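Local structure of fimbriae-associated protein FAP1 (Streptococcus parasanguinis, 2X12) at residues A[225-230]-A[274-279]; A[149-154]-A[182-187]; A[284-289]-A[336-341]; A[216-221]-A[253-258]. The protein acts as a serine-rich fimbrial surface adhesin that probably supports pH-dependent attachment of the bacterium and biofilm formation. One frame throughout, in Å; residues are numbered along the deposited sequence.

Contact 1. Residues A[225-230]-A[274-279]; sequences SKLSTP and TAFSGR
Backbone hydrogen bonds define the pairing of 225-230 with 274-279, in which strands 227-230 and 274-276 run antiparallel, at 170°. S277 N donates to K226 O at 2.9 Å, lying in the carbonyl plane on a lone pair. S228 N reaches A275 O at 3.1 Å, nearly along the C=O axis. Between these bonds L227 and F276 form a non-hydrogen-bonded pair, and the CA-H groups of both residues point at the flanking carbonyls.

Serine hydroxyls supply the weaker polar contacts. S228 OG sits between its own backbone N and carbonyl carbon (chi1 70°), where it accepts a weak, bent bond from A275 N at 3.2 Å and donates to T229 O. S277 OG adds a weak second donor to K226 O.

Apolar contact occupies the face carrying L227, T274 and F276. With CG anti to the backbone N (chi1 -162°), L227 brings CD1 to the F276 ring edge, 3.8 Å from CD2, the two side chains crossing at about a right angle. CD1 also meets T274, whose OG1 is bonded to W193 NE1. L227 and F276 both continue onto L286, just before strand 287-295 of the facing sheet, as expected inside an antiparallel beta sandwich.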
loop_
_atom_site.group_PDB
_atom_site.type_symbol
_atom_site.label_atom_id
_atom_site.label_comp_id
_atom_site.label_asym_id
_atom_site.label_seq_id
_atom_site.Cartn_x
_atom_site.Cartn_y
_atom_site.Cartn_z
ATOM N N SER A 225 2.536 -16.417 7.666
ATOM C CA SER A 225 3.536 -16.882 8.564
ATOM C C SER A 225 4.792 -17.159 7.763
ATOM O O SER A 225 5.823 -17.429 8.330
ATOM C CB SER A 225 3.045 -18.152 9.219
ATOM O OG SER A 225 2.594 -19.050 8.217
ATOM N N LYS A 226 4.717 -17.113 6.445
ATOM C CA LYS A 226 5.903 -17.352 5.617
ATOM C C LYS A 226 6.550 -16.044 5.182
ATOM O O LYS A 226 7.678 -15.985 4.722
ATOM C CB LYS A 226 5.496 -18.187 4.397
ATOM C CG LYS A 226 4.981 -19.547 4.783
ATOM C CD LYS A 226 4.228 -20.223 3.652
ATOM C CE LYS A 226 4.629 -21.712 3.508
ATOM N NZ LYS A 226 4.642 -22.495 4.794
ATOM N N LEU A 227 5.794 -14.983 5.352
ATOM C CA LEU A 227 6.242 -13.672 4.974
ATOM C C LEU A 227 6.525 -12.918 6.244
ATOM O O LEU A 227 5.685 -12.847 7.163
ATOM C CB LEU A 227 5.163 -12.975 4.165
ATOM C CG LEU A 227 5.535 -11.770 3.319
ATOM C CD1 LEU A 227 6.342 -12.178 2.134
ATOM C CD2 LEU A 227 4.263 -11.130 2.865
ATOM N N SER A 228 7.723 -12.364 6.278
ATOM C CA SER A 228 8.277 -11.754 7.472
ATOM C C SER A 228 7.965 -10.271 7.429
ATOM O O SER A 228 7.596 -9.792 6.408
ATOM C CB SER A 228 9.794 -12.014 7.479
ATOM O OG SER A 228 10.387 -11.238 6.426
ATOM N N THR A 229 8.116 -9.538 8.515
ATOM C CA THR A 229 7.841 -8.103 8.427
ATOM C C THR A 229 8.757 -7.521 7.366
ATOM O O THR A 229 9.712 -8.205 6.952
ATOM C CB THR A 229 8.059 -7.356 9.751
ATOM O OG1 THR A 229 9.391 -7.577 10.202
ATOM C CG2 THR A 229 7.061 -7.811 10.832
ATOM N N PRO A 230 8.462 -6.285 6.895
ATOM C CA PRO A 230 9.251 -5.704 5.820
ATOM C C PRO A 230 10.523 -5.016 6.301
ATOM O O PRO A 230 10.592 -4.512 7.438
ATOM C CB PRO A 230 8.298 -4.683 5.211
ATOM C CG PRO A 230 7.470 -4.234 6.322
ATOM C CD PRO A 230 7.311 -5.428 7.239
ATOM N N THR A 274 10.510 -7.957 1.641
ATOM C CA THR A 274 9.897 -8.861 2.569
ATOM C C THR A 274 10.478 -10.219 2.331
ATOM O O THR A 274 10.399 -10.730 1.229
ATOM C CB THR A 274 8.366 -8.935 2.322
ATOM O OG1 THR A 274 8.075 -9.546 1.069
ATOM C CG2 THR A 274 7.751 -7.570 2.296
ATOM N N ALA A 275 11.077 -10.829 3.336
ATOM C CA ALA A 275 11.624 -12.191 3.137
ATOM C C ALA A 275 10.487 -13.233 3.103
ATOM O O ALA A 275 9.544 -13.164 3.888
ATOM C CB ALA A 275 12.704 -12.525 4.208
ATOM N N PHE A 276 10.557 -14.170 2.159
ATOM C CA PHE A 276 9.503 -15.180 1.985
ATOM C C PHE A 276 10.087 -16.584 2.129
ATOM O O PHE A 276 10.936 -16.959 1.368
ATOM C CB PHE A 276 8.852 -15.029 0.619
ATOM C CG PHE A 276 7.685 -15.954 0.387
ATOM C CD1 PHE A 276 7.793 -17.031 -0.439
ATOM C CD2 PHE A 276 6.480 -15.746 0.982
ATOM C CE1 PHE A 276 6.717 -17.882 -0.666
ATOM C CE2 PHE A 276 5.398 -16.619 0.753
ATOM C CZ PHE A 276 5.530 -17.668 -0.064
ATOM N N SER A 277 9.614 -17.364 3.092
ATOM C CA SER A 277 10.247 -18.641 3.433
ATOM C C SER A 277 9.595 -19.856 2.757
ATOM O O SER A 277 9.808 -21.005 3.180
ATOM C CB SER A 277 10.176 -18.860 4.939
ATOM O OG SER A 277 8.826 -19.102 5.299
ATOM N N GLY A 278 8.791 -19.620 1.734
ATOM C CA GLY A 278 8.149 -20.711 1.016
ATOM C C GLY A 278 8.787 -20.891 -0.339
ATOM O O GLY A 278 9.630 -20.083 -0.733
ATOM N N ARG A 279 8.399 -21.962 -1.034
ATOM C CA ARG A 279 8.805 -22.178 -2.410
ATOM C C ARG A 279 7.842 -21.449 -3.338
ATOM O O ARG A 279 6.818 -20.955 -2.906
ATOM C CB ARG A 279 8.796 -23.646 -2.735
ATOM C CG ARG A 279 9.899 -24.467 -2.062
ATOM C CD ARG A 279 9.718 -25.946 -2.502
ATOM N NE ARG A 279 10.885 -26.824 -2.344
ATOM C CZ ARG A 279 10.908 -28.104 -2.741
ATOM N NH1 ARG A 279 9.832 -28.640 -3.318
ATOM N NH2 ARG A 279 11.997 -28.870 -2.566
#

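Contact 2. Residues A[149-154]-A[182-187]; sequences TTFTIS and AVYDSA
F151 and Y184 begin with different first torsions: F151 CG is anti to its carbonyl carbon (chi1 -63°), whereas Y184 CG is anti to its backbone N (chi1 160°). The two aromatic side chains nevertheless leave the same face side by side and point the same way. F151 CE1 comes to 3.9 Å from Y184 CB, so a single ring carbon meets the CB of the other residue. A182 lies on this face too, its CB 4.4 Å from F151 CB. On the reverse face T150 OG1, anti to its carbonyl carbon, stands 3.6 Å from V183 CG2.

Four backbone bonds, all close to the carbonyl planes, fix this register. T149 and Y184 exchange a pair, with Y184 N to T149 O at 2.9 Å. F151 and A182 exchange the other, the straighter member being F151 N to A182 O at 2.7 Å and 171°. T150 and V183 fall between as a non-hydrogen-bonded pair.

Beyond the pairing, D185 OD1 accepts from A187 N through its anti lone pair, and S186 N lies over one face of the Y184 ring, offset toward the rim. F151 also touches L283 and F156, and A182 and Y184 pack on I191 of the next strand. Strand 148-152 is outermost, within this chain, of a five-stranded antiparallel sheet, with an Asx turn opening the connection from 177-185 into 190-197.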
loop_
_atom_site.group_PDB
_atom_site.type_symbol
_atom_site.label_atom_id
_atom_site.label_comp_id
_atom_site.label_asym_id
_atom_site.label_seq_id
_atom_site.Cartn_x
_atom_site.Cartn_y
_atom_site.Cartn_z
ATOM N N THR A 149 11.203 -12.957 -10.978
ATOM C CA THR A 149 9.979 -12.757 -11.704
ATOM C C THR A 149 9.331 -11.471 -11.237
ATOM O O THR A 149 9.319 -11.183 -10.039
ATOM C CB THR A 149 9.033 -13.930 -11.477
ATOM O OG1 THR A 149 9.702 -15.155 -11.831
ATOM C CG2 THR A 149 7.746 -13.755 -12.301
ATOM N N THR A 150 8.808 -10.679 -12.165
ATOM C CA THR A 150 8.098 -9.488 -11.764
ATOM C C THR A 150 6.599 -9.736 -11.778
ATOM O O THR A 150 6.057 -10.253 -12.722
ATOM C CB THR A 150 8.428 -8.317 -12.648
ATOM O OG1 THR A 150 9.848 -8.122 -12.643
ATOM C CG2 THR A 150 7.677 -7.045 -12.129
ATOM N N PHE A 151 5.949 -9.389 -10.682
ATOM C CA PHE A 151 4.496 -9.465 -10.568
ATOM C C PHE A 151 3.954 -8.074 -10.543
ATOM O O PHE A 151 4.580 -7.206 -9.937
ATOM C CB PHE A 151 4.081 -10.129 -9.238
ATOM C CG PHE A 151 4.529 -11.566 -9.102
ATOM C CD1 PHE A 151 5.223 -11.992 -7.981
ATOM C CD2 PHE A 151 4.256 -12.479 -10.119
ATOM C CE1 PHE A 151 5.634 -13.280 -7.878
ATOM C CE2 PHE A 151 4.668 -13.782 -10.027
ATOM C CZ PHE A 151 5.365 -14.183 -8.914
ATOM N N THR A 152 2.795 -7.878 -11.174
ATOM C CA THR A 152 2.057 -6.635 -11.075
ATOM C C THR A 152 0.632 -6.942 -10.582
ATOM O O THR A 152 0.252 -8.084 -10.482
ATOM C CB THR A 152 2.017 -5.805 -12.424
ATOM O OG1 THR A 152 1.158 -6.431 -13.373
ATOM C CG2 THR A 152 3.392 -5.587 -13.052
ATOM N N ILE A 153 -0.145 -5.906 -10.281
ATOM C CA ILE A 153 -1.503 -6.043 -9.769
ATOM C C ILE A 153 -2.203 -7.063 -10.597
ATOM O O ILE A 153 -2.910 -7.910 -10.072
ATOM C CB ILE A 153 -2.354 -4.735 -9.887
ATOM C CG1 ILE A 153 -1.600 -3.450 -9.438
ATOM C CG2 ILE A 153 -3.698 -4.870 -9.208
ATOM C CD1 ILE A 153 -0.846 -2.634 -10.824
ATOM N N SER A 154 -2.009 -7.012 -11.907
ATOM C CA SER A 154 -2.760 -7.915 -12.753
ATOM C C SER A 154 -2.397 -9.399 -12.515
ATOM O O SER A 154 -3.054 -10.316 -13.037
ATOM C CB SER A 154 -2.598 -7.526 -14.219
ATOM O OG SER A 154 -1.298 -7.808 -14.667
ATOM N N ALA A 182 6.162 -6.312 -7.777
ATOM C CA ALA A 182 6.957 -7.092 -6.841
ATOM C C ALA A 182 7.892 -8.007 -7.607
ATOM O O ALA A 182 7.437 -8.754 -8.483
ATOM C CB ALA A 182 6.067 -7.893 -5.978
ATOM N N VAL A 183 9.189 -7.956 -7.276
ATOM C CA VAL A 183 10.218 -8.795 -7.907
ATOM C C VAL A 183 10.596 -9.861 -6.924
ATOM O O VAL A 183 11.164 -9.575 -5.876
ATOM C CB VAL A 183 11.435 -7.950 -8.269
ATOM C CG1 VAL A 183 12.653 -8.781 -8.559
ATOM C CG2 VAL A 183 11.107 -7.067 -9.468
ATOM N N TYR A 184 10.260 -11.096 -7.266
ATOM C CA TYR A 184 10.458 -12.263 -6.391
ATOM C C TYR A 184 11.658 -13.015 -6.891
ATOM O O TYR A 184 11.715 -13.313 -8.064
ATOM C CB TYR A 184 9.231 -13.187 -6.436
ATOM C CG TYR A 184 9.461 -14.625 -5.975
ATOM C CD1 TYR A 184 9.582 -14.944 -4.628
ATOM C CD2 TYR A 184 9.529 -15.661 -6.879
ATOM C CE1 TYR A 184 9.806 -16.261 -4.203
ATOM C CE2 TYR A 184 9.736 -16.985 -6.474
ATOM C CZ TYR A 184 9.882 -17.284 -5.139
ATOM O OH TYR A 184 10.095 -18.601 -4.752
ATOM N N ASP A 185 12.619 -13.309 -6.015
ATOM C CA ASP A 185 13.802 -14.110 -6.389
ATOM C C ASP A 185 13.652 -15.532 -5.925
ATOM O O ASP A 185 13.705 -15.773 -4.723
ATOM C CB ASP A 185 15.062 -13.557 -5.720
ATOM C CG ASP A 185 16.324 -14.180 -6.265
ATOM O OD1 ASP A 185 16.362 -15.405 -6.539
ATOM O OD2 ASP A 185 17.294 -13.427 -6.448
ATOM N N SER A 186 13.512 -16.487 -6.844
ATOM C CA SER A 186 13.273 -17.866 -6.405
ATOM C C SER A 186 14.440 -18.402 -5.560
ATOM O O SER A 186 14.205 -19.154 -4.632
ATOM C CB SER A 186 12.868 -18.831 -7.554
ATOM O OG SER A 186 13.771 -18.842 -8.650
ATOM N N ALA A 187 15.678 -17.987 -5.832
ATOM C CA ALA A 187 16.834 -18.517 -5.075
ATOM C C ALA A 187 16.866 -18.084 -3.588
ATOM O O ALA A 187 17.151 -18.892 -2.705
ATOM C CB ALA A 187 18.153 -18.153 -5.769
#

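Contact 3. Residues A[284-289]-A[336-341]; sequences ADLEIK and SGVNAD
An antiparallel beta pairing comes to its end here, where strand 330-336 runs out into a loop alongside the start of strand 287-295. Its evidence is a single bridge, E287 with S336, a non-hydrogen-bonded pair whose CA atoms are 4.6 Å apart. The adjoining backbone bond runs from G337 N to L286 O at 3.0 Å, its donor standing 33° out of the carbonyl plane. G337 turns the chain at a positive phi of 104°, which with its psi is a region essentially confined to glycine, and its CA comes to 3.3 Å from A284 O.

Two side-chain contacts accompany the backbone bond. E287 CG, anti to its carbonyl carbon, runs beside S336 OG at 3.7 Å, so the aliphatic part of the glutamate makes the contact. Towards the interior, L286 CD2 lies alongside V338 CG2 at 4.3 Å, a loose apolar contact.

Backbone bonds of I288 with V335 and of V338 with L283 continue the association in the two directions. V338 also packs on F156 and I343, while N339 is held through its amide by S157 and N158. L286 faces I191 and I288 faces W193, both on strand 190-197 of the opposing sheet.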
loop_
_atom_site.group_PDB
_atom_site.type_symbol
_atom_site.label_atom_id
_atom_site.label_comp_id
_atom_site.label_asym_id
_atom_site.label_seq_id
_atom_site.Cartn_x
_atom_site.Cartn_y
_atom_site.Cartn_z
ATOM N N ALA A 284 0.735 -19.051 -3.862
ATOM C CA ALA A 284 -0.732 -19.068 -4.015
ATOM C C ALA A 284 -1.445 -18.634 -2.741
ATOM O O ALA A 284 -2.680 -18.442 -2.743
ATOM C CB ALA A 284 -1.237 -20.428 -4.486
ATOM N N ASP A 285 -0.651 -18.430 -1.684
ATOM C CA ASP A 285 -1.147 -18.092 -0.333
ATOM C C ASP A 285 -0.460 -16.888 0.307
ATOM O O ASP A 285 -0.592 -16.659 1.496
ATOM C CB ASP A 285 -1.005 -19.327 0.567
ATOM C CG ASP A 285 -2.123 -20.323 0.350
ATOM O OD1 ASP A 285 -3.254 -19.885 0.644
ATOM O OD2 ASP A 285 -1.888 -21.494 -0.100
ATOM N N LEU A 286 0.258 -16.126 -0.498
ATOM C CA LEU A 286 0.894 -14.899 -0.061
ATOM C C LEU A 286 -0.156 -13.859 0.283
ATOM O O LEU A 286 -0.885 -13.389 -0.574
ATOM C CB LEU A 286 1.773 -14.354 -1.193
ATOM C CG LEU A 286 2.510 -13.032 -1.003
ATOM C CD1 LEU A 286 3.750 -13.223 -0.152
ATOM C CD2 LEU A 286 2.867 -12.440 -2.370
ATOM N N GLU A 287 -0.209 -13.472 1.539
ATOM C CA GLU A 287 -1.166 -12.501 1.975
ATOM C C GLU A 287 -0.448 -11.274 2.529
ATOM O O GLU A 287 0.245 -11.349 3.547
ATOM C CB GLU A 287 -2.078 -13.142 3.030
ATOM C CG GLU A 287 -3.206 -14.044 2.456
ATOM C CD GLU A 287 -3.716 -15.118 3.458
ATOM O OE1 GLU A 287 -3.699 -14.789 4.671
ATOM O OE2 GLU A 287 -4.106 -16.275 3.054
ATOM N N ILE A 288 -0.642 -10.135 1.887
ATOM C CA ILE A 288 -0.003 -8.912 2.344
ATOM C C ILE A 288 -0.864 -7.742 1.969
ATOM O O ILE A 288 -1.493 -7.778 0.927
ATOM C CB ILE A 288 1.399 -8.752 1.746
ATOM C CG1 ILE A 288 2.081 -7.528 2.321
ATOM C CG2 ILE A 288 1.335 -8.647 0.233
ATOM C CD1 ILE A 288 3.375 -7.254 1.663
ATOM N N LYS A 289 -0.899 -6.713 2.818
ATOM C CA LYS A 289 -1.777 -5.562 2.564
ATOM C C LYS A 289 -0.975 -4.310 2.598
ATOM O O LYS A 289 -0.114 -4.190 3.455
ATOM C CB LYS A 289 -2.855 -5.483 3.645
ATOM C CG LYS A 289 -4.005 -4.489 3.371
ATOM C CD LYS A 289 -5.167 -4.727 4.364
ATOM C CE LYS A 289 -6.168 -3.565 4.384
ATOM N NZ LYS A 289 -6.940 -3.501 5.624
ATOM N N SER A 336 -3.872 -11.740 -1.932
ATOM C CA SER A 336 -4.320 -12.958 -1.302
ATOM C C SER A 336 -4.149 -14.075 -2.286
ATOM O O SER A 336 -5.111 -14.748 -2.680
ATOM C CB SER A 336 -5.761 -12.858 -0.796
ATOM O OG SER A 336 -6.016 -13.915 0.118
ATOM N N GLY A 337 -2.876 -14.269 -2.622
ATOM C CA GLY A 337 -2.442 -15.271 -3.560
ATOM C C GLY A 337 -2.088 -14.657 -4.910
ATOM O O GLY A 337 -2.816 -13.807 -5.449
ATOM N N VAL A 338 -0.957 -15.100 -5.433
ATOM C CA VAL A 338 -0.530 -14.804 -6.756
ATOM C C VAL A 338 -1.324 -15.709 -7.645
ATOM O O VAL A 338 -1.420 -16.868 -7.363
ATOM C CB VAL A 338 0.947 -15.122 -6.899
ATOM C CG1 VAL A 338 1.331 -15.194 -8.355
ATOM C CG2 VAL A 338 1.739 -14.068 -6.180
ATOM N N ASN A 339 -1.900 -15.157 -8.709
ATOM C CA ASN A 339 -2.827 -15.875 -9.574
ATOM C C ASN A 339 -2.198 -17.178 -9.973
ATOM O O ASN A 339 -1.020 -17.231 -10.320
ATOM C CB ASN A 339 -3.163 -15.026 -10.817
ATOM C CG ASN A 339 -4.113 -13.869 -10.521
ATOM O OD1 ASN A 339 -4.582 -13.676 -9.393
ATOM N ND2 ASN A 339 -4.407 -13.103 -11.550
ATOM N N ALA A 340 -2.984 -18.239 -9.919
ATOM C CA ALA A 340 -2.469 -19.595 -10.194
ATOM C C ALA A 340 -1.501 -19.680 -11.404
ATOM O O ALA A 340 -0.553 -20.444 -11.394
ATOM C CB ALA A 340 -3.659 -20.578 -10.411
ATOM N N ASP A 341 -1.740 -18.895 -12.442
ATOM C CA ASP A 341 -0.995 -19.070 -13.688
ATOM C C ASP A 341 0.030 -17.975 -13.950
ATOM O O ASP A 341 0.549 -17.854 -15.047
ATOM C CB ASP A 341 -1.981 -19.179 -14.855
ATOM C CG ASP A 341 -2.974 -18.017 -14.901
ATOM O OD1 ASP A 341 -3.416 -17.497 -13.816
ATOM O OD2 ASP A 341 -3.304 -17.644 -16.049
#

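Contact 4. Residues A[216-221]-A[253-258]; sequences GIYIDT and GIEYVS
Y256 has CG anti to its carbonyl carbon (chi1 -59°), which lays the ring back across strand 216-220. The ring edge, at CD2, comes to 3.6 Å from I217 O, near the ring plane. I219 CG1 meets the same CD2 at 4.1 Å, its side chain crossing the tyrosine at about a right angle. I254 CG2 lies over one face of the ring, offset toward the rim. I217 makes its contact through CG2, which sits between the backbone N and the carbonyl carbon and touches Y256 CB at 3.7 Å.

These side chains share a face of an antiparallel pair with both strands interior to the larger sheet, 212-220 also bonding to 287-295 and 254-263 to 240-243. I217 exchanges two backbone bonds with Y256, and I219 exchanges two with I254. The straightest is Y256 N to I217 O at 2.9 Å, although its donor stands above the carbonyl plane.

On the reverse face E255 has CG anti to its backbone N and bends sharply at chi2 (96°), folding the carboxylate back against CB and the backbone of Y218. OE1 lies 3.4 Å from Y218 CB and accepts a bond from E303 N. OE2 is near Y218 N, but the angle is too poor for a hydrogen bond. The Y218 ring, CG anti to the backbone N (chi1 164°), reaches alongside G253, CE1 3.7 Å from G253 C, and meets Y302 edge-to-face.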
loop_
_atom_site.group_PDB
_atom_site.type_symbol
_atom_site.label_atom_id
_atom_site.label_comp_id
_atom_site.label_asym_id
_atom_site.label_seq_id
_atom_site.Cartn_x
_atom_site.Cartn_y
_atom_site.Cartn_z
ATOM N N GLY A 216 3.038 8.064 3.731
ATOM C CA GLY A 216 3.210 6.893 4.540
ATOM C C GLY A 216 2.665 5.674 3.851
ATOM O O GLY A 216 1.765 5.807 3.005
ATOM N N ILE A 217 3.170 4.491 4.246
ATOM C CA ILE A 217 2.717 3.206 3.709
ATOM C C ILE A 217 2.416 2.324 4.879
ATOM O O ILE A 217 3.249 2.133 5.732
ATOM C CB ILE A 217 3.811 2.602 2.857
ATOM C CG1 ILE A 217 3.349 1.325 2.151
ATOM C CG2 ILE A 217 5.036 2.373 3.687
ATOM C CD1 ILE A 217 2.200 1.538 1.208
ATOM N N TYR A 218 1.193 1.848 4.975
ATOM C CA TYR A 218 0.853 0.905 6.035
ATOM C C TYR A 218 1.034 -0.443 5.402
ATOM O O TYR A 218 0.541 -0.656 4.316
ATOM C CB TYR A 218 -0.588 1.063 6.441
ATOM C CG TYR A 218 -1.137 -0.089 7.233
ATOM C CD1 TYR A 218 -1.066 -0.131 8.607
ATOM C CD2 TYR A 218 -1.762 -1.136 6.610
ATOM C CE1 TYR A 218 -1.607 -1.211 9.338
ATOM C CE2 TYR A 218 -2.295 -2.188 7.315
ATOM C CZ TYR A 218 -2.215 -2.235 8.673
ATOM O OH TYR A 218 -2.762 -3.335 9.320
ATOM N N ILE A 219 1.712 -1.351 6.081
ATOM C CA ILE A 219 1.964 -2.663 5.553
ATOM C C ILE A 219 1.752 -3.711 6.618
ATOM O O ILE A 219 2.304 -3.598 7.726
ATOM C CB ILE A 219 3.419 -2.833 5.176
ATOM C CG1 ILE A 219 3.904 -1.702 4.281
ATOM C CG2 ILE A 219 3.653 -4.215 4.538
ATOM C CD1 ILE A 219 5.339 -1.974 3.709
ATOM N N ASP A 220 1.024 -4.768 6.278
ATOM C CA ASP A 220 0.706 -5.823 7.249
ATOM C C ASP A 220 1.088 -7.161 6.620
ATOM O O ASP A 220 0.566 -7.537 5.559
ATOM C CB ASP A 220 -0.789 -5.754 7.573
ATOM C CG ASP A 220 -1.280 -6.863 8.503
ATOM O OD1 ASP A 220 -0.538 -7.769 8.913
ATOM O OD2 ASP A 220 -2.472 -6.836 8.837
ATOM N N THR A 221 2.005 -7.876 7.260
ATOM C CA THR A 221 2.379 -9.196 6.810
ATOM C C THR A 221 2.043 -10.260 7.844
ATOM O O THR A 221 2.602 -11.379 7.845
ATOM C CB THR A 221 3.853 -9.238 6.508
ATOM O OG1 THR A 221 4.578 -8.823 7.659
ATOM C CG2 THR A 221 4.175 -8.317 5.366
ATOM N N GLY A 253 0.740 -4.991 12.215
ATOM C CA GLY A 253 1.119 -4.191 11.016
ATOM C C GLY A 253 1.215 -2.709 11.247
ATOM O O GLY A 253 0.620 -2.194 12.172
ATOM N N ILE A 254 2.022 -2.048 10.420
ATOM C CA ILE A 254 2.730 -0.792 10.797
ATOM C C ILE A 254 2.772 0.291 9.714
ATOM O O ILE A 254 2.900 0.013 8.512
ATOM C CB ILE A 254 4.201 -1.101 11.120
ATOM C CG1 ILE A 254 4.299 -2.302 12.074
ATOM C CG2 ILE A 254 4.892 0.108 11.681
ATOM C CD1 ILE A 254 5.646 -2.449 12.809
ATOM N N GLU A 255 2.652 1.547 10.131
ATOM C CA GLU A 255 2.735 2.635 9.147
ATOM C C GLU A 255 4.205 3.041 9.141
ATOM O O GLU A 255 4.775 3.339 10.170
ATOM C CB GLU A 255 1.779 3.839 9.425
ATOM C CG GLU A 255 1.510 4.755 8.146
ATOM C CD GLU A 255 0.218 4.399 7.400
ATOM O OE1 GLU A 255 -0.702 4.013 8.177
ATOM O OE2 GLU A 255 0.082 4.486 6.104
ATOM N N TYR A 256 4.811 2.998 7.967
ATOM C CA TYR A 256 6.135 3.523 7.773
ATOM C C TYR A 256 5.954 4.905 7.164
ATOM O O TYR A 256 5.348 5.049 6.102
ATOM C CB TYR A 256 6.883 2.578 6.858
ATOM C CG TYR A 256 6.948 1.203 7.451
ATOM C CD1 TYR A 256 7.996 0.833 8.276
ATOM C CD2 TYR A 256 5.928 0.315 7.282
ATOM C CE1 TYR A 256 8.049 -0.380 8.877
ATOM C CE2 TYR A 256 5.972 -0.938 7.894
ATOM C CZ TYR A 256 7.062 -1.259 8.691
ATOM O OH TYR A 256 7.192 -2.472 9.301
ATOM N N VAL A 257 6.384 5.930 7.881
ATOM C CA VAL A 257 6.100 7.295 7.459
ATOM C C VAL A 257 7.395 7.959 7.058
ATOM O O VAL A 257 8.440 7.627 7.596
ATOM C CB VAL A 257 5.467 8.089 8.564
ATOM C CG1 VAL A 257 5.394 9.520 8.165
ATOM C CG2 VAL A 257 4.108 7.555 8.831
ATOM N N SER A 258 7.348 8.881 6.107
ATOM C CA SER A 258 8.592 9.489 5.652
ATOM C C SER A 258 9.230 10.358 6.745
ATOM O O SER A 258 8.532 10.973 7.597
ATOM C CB SER A 258 8.366 10.339 4.415
ATOM O OG SER A 258 7.355 11.265 4.642
#

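From the N terminus, contact 2 comes first and is complete before the others open, closing a loop of 27 residues between 149-154 and 182-187. Contact 4 opens next, at 216-221. Contact 1 opens at 225-230 before contact 4 closes at 253-258, and closes in turn at 274-279, so these two cross. Contact 3 follows both, joining 284-289 to 336-341 across 46 residues; none of the four nests inside another. Contacts 1 and 2 lie at the two edges of the five-stranded sheet, whereas contacts 3 and 4 belong to the larger sheet, where K289 O and D220 N probably hydrogen-bond. The connections 221-226 and 264-267 each pass from the larger sheet to the five-stranded one, and F151 meets V338 where contacts 2 and 3 touch.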